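Local coordinates for glucose-binding protein (Thermus thermophilus HB27, PDB 2B3F), which binds galactose and glucose as a periplasmic binding protein and probably delivers sugar to a transport system, at residues L84-L87 against F88-E91. Sequence-based numbering, arbitrary orientation.
Sequences LSAL and FRQE
Leu-84 and Phe-88 meet one turn apart at the start of a short helix, where Leu-84 holds the N-cap position. The Leu-84 O accepts the Phe-88 N-H at 2.9 Å, first of four successive i to i+4 backbone bonds; the last, Glu-91 N to Leu-87 O, is the most bent (N-H...O 147°). The same Leu-84 O lies in the plane of the Phe-88 ring at its edge, 3.2 Å from CD1, while Leu-84 CB packs 3.9 Å from that carbon. Arg-89 bends at chi3 (-79°), which folds its guanidinium back along the helix: one face lies over the Ser-85 O and, nearer the rim, the Ala-86 N, and NH1 comes 3.8 Å from Ser-85 CB. The Ser-85 hydroxyl bonds Asp-83. CD1 of Leu-87 touches both Gln-90 NE2 (3.8 Å) and Glu-91 CG (3.9 Å). Gln-90 NE2 donates to the anti lone pair of Glu-91 OE2 at 2.9 Å, nearly straight (177°) and in the amide plane, which fixes the amide's rotation. The same OE2 forms a salt bridge with Arg-297, so an alanine at Glu-91 would probably leave that arginine without this carboxylate as a charge partner and the Gln-90 amide freer to turn. Leu-84 and Leu-87 lean on Leu-296 of helix 289-299, whereas Phe-88 packs on Ile-111 and Val-114 of strand 110-115 and on Ile-102 and Ile-105 of helix 99-105, with Trp-93 edge-to-face to its ring; helix 85-91 thus lies against strand 110-115 and these two helices, away from the sugar site.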
ATOM      1  N   LEU A  84      -9.540   7.688  19.994  1.00 20.91           N
ATOM      2  CA  LEU A  84      -9.583   9.012  19.391  1.00 20.89           C
ATOM      3  C   LEU A  84     -11.009   9.515  19.112  1.00 20.68           C
ATOM      4  O   LEU A  84     -11.176  10.524  18.443  1.00 20.30           O
ATOM      5  CB  LEU A  84      -8.798   9.014  18.070  1.00 20.95           C
ATOM      6  CG  LEU A  84      -7.350   8.513  18.150  1.00 19.99           C
ATOM      7  CD1 LEU A  84      -6.708   8.555  16.759  1.00 18.41           C
ATOM      8  CD2 LEU A  84      -6.544   9.362  19.115  1.00 20.72           C
ATOM      9  N   SER A  85     -12.019   8.809  19.622  1.00 21.53           N
ATOM     10  CA  SER A  85     -13.424   9.170  19.372  1.00 22.27           C
ATOM     11  C   SER A  85     -13.729  10.650  19.660  1.00 22.32           C
ATOM     12  O   SER A  85     -14.355  11.330  18.838  1.00 22.21           O
ATOM     13  CB  SER A  85     -14.354   8.256  20.181  1.00 22.15           C
ATOM     14  OG  SER A  85     -14.195   6.889  19.790  1.00 23.82           O
ATOM     15  N   ALA A  86     -13.247  11.158  20.796  1.00 22.93           N
ATOM     16  CA  ALA A  86     -13.526  12.564  21.189  1.00 22.98           C
ATOM     17  C   ALA A  86     -12.892  13.543  20.221  1.00 23.24           C
ATOM     18  O   ALA A  86     -13.483  14.558  19.854  1.00 23.95           O
ATOM     19  CB  ALA A  86     -13.021  12.817  22.598  1.00 23.37           C
ATOM     20  N   LEU A  87     -11.664  13.230  19.790  1.00 22.83           N
ATOM     21  CA  LEU A  87     -10.982  14.038  18.793  1.00 22.40           C
ATOM     22  C   LEU A  87     -11.743  14.020  17.473  1.00 21.58           C
ATOM     23  O   LEU A  87     -11.871  15.050  16.819  1.00 21.68           O
ATOM     24  CB  LEU A  87      -9.537  13.543  18.597  1.00 22.44           C
ATOM     25  CG  LEU A  87      -8.681  14.331  17.627  1.00 22.51           C
ATOM     26  CD1 LEU A  87      -8.495  15.750  18.118  1.00 23.56           C
ATOM     27  CD2 LEU A  87      -7.329  13.617  17.486  1.00 21.88           C
ATOM     28  N   PHE A  88     -12.243  12.855  17.078  1.00 21.87           N
ATOM     29  CA  PHE A  88     -13.043  12.739  15.862  1.00 22.63           C
ATOM     30  C   PHE A  88     -14.280  13.633  15.953  1.00 23.82           C
ATOM     31  O   PHE A  88     -14.626  14.319  14.994  1.00 23.93           O
ATOM     32  CB  PHE A  88     -13.432  11.281  15.576  1.00 21.96           C
ATOM     33  CG  PHE A  88     -12.424  10.560  14.703  1.00 21.62           C
ATOM     34  CD1 PHE A  88     -11.188  10.178  15.221  1.00 21.60           C
ATOM     35  CD2 PHE A  88     -12.702  10.303  13.375  1.00 18.78           C
ATOM     36  CE1 PHE A  88     -10.246   9.536  14.404  1.00 21.06           C
ATOM     37  CE2 PHE A  88     -11.756   9.663  12.547  1.00 21.24           C
ATOM     38  CZ  PHE A  88     -10.535   9.292  13.080  1.00 20.60           C
ATOM     39  N   ARG A  89     -14.928  13.631  17.112  1.00 25.16           N
ATOM     40  CA  ARG A  89     -16.084  14.512  17.299  1.00 26.24           C
ATOM     41  C   ARG A  89     -15.664  15.975  17.214  1.00 25.99           C
ATOM     42  O   ARG A  89     -16.256  16.762  16.467  1.00 26.19           O
ATOM     43  CB  ARG A  89     -16.750  14.232  18.633  1.00 26.67           C
ATOM     44  CG  ARG A  89     -17.507  12.916  18.651  1.00 30.28           C
ATOM     45  CD  ARG A  89     -18.424  12.802  19.868  1.00 31.94           C
ATOM     46  NE  ARG A  89     -17.682  12.429  21.073  1.00 37.21           N
ATOM     47  CZ  ARG A  89     -17.328  11.180  21.401  1.00 39.44           C
ATOM     48  NH1 ARG A  89     -17.655  10.139  20.624  1.00 41.38           N
ATOM     49  NH2 ARG A  89     -16.645  10.960  22.526  1.00 39.17           N
ATOM     50  N   GLN A  90     -14.629  16.333  17.960  1.00 25.89           N
ATOM     51  CA  GLN A  90     -14.119  17.699  17.961  1.00 25.85           C
ATOM     52  C   GLN A  90     -13.844  18.233  16.559  1.00 25.62           C
ATOM     53  O   GLN A  90     -14.155  19.378  16.254  1.00 26.16           O
ATOM     54  CB  GLN A  90     -12.856  17.789  18.824  1.00 25.69           C
ATOM     55  CG  GLN A  90     -12.071  19.073  18.644  1.00 26.89           C
ATOM     56  CD  GLN A  90     -10.857  19.143  19.536  1.00 28.06           C
ATOM     57  OE1 GLN A  90     -10.977  19.109  20.760  1.00 31.95           O
ATOM     58  NE2 GLN A  90      -9.668  19.244  18.928  1.00 29.64           N
ATOM     59  N   GLU A  91     -13.237  17.402  15.704  1.00 24.99           N
ATOM     60  CA  GLU A  91     -12.759  17.830  14.387  1.00 24.55           C
ATOM     61  C   GLU A  91     -13.767  17.633  13.246  1.00 24.01           C
ATOM     62  O   GLU A  91     -13.491  18.012  12.119  1.00 24.59           O
ATOM     63  CB  GLU A  91     -11.449  17.089  14.034  1.00 24.21           C
ATOM     64  CG  GLU A  91     -10.306  17.358  15.001  1.00 25.00           C
ATOM     65  CD  GLU A  91      -9.778  18.771  14.916  1.00 26.60           C
ATOM     66  OE1 GLU A  91      -9.559  19.265  13.786  1.00 25.79           O
ATOM     67  OE2 GLU A  91      -9.577  19.391  15.995  1.00 27.83           O
TER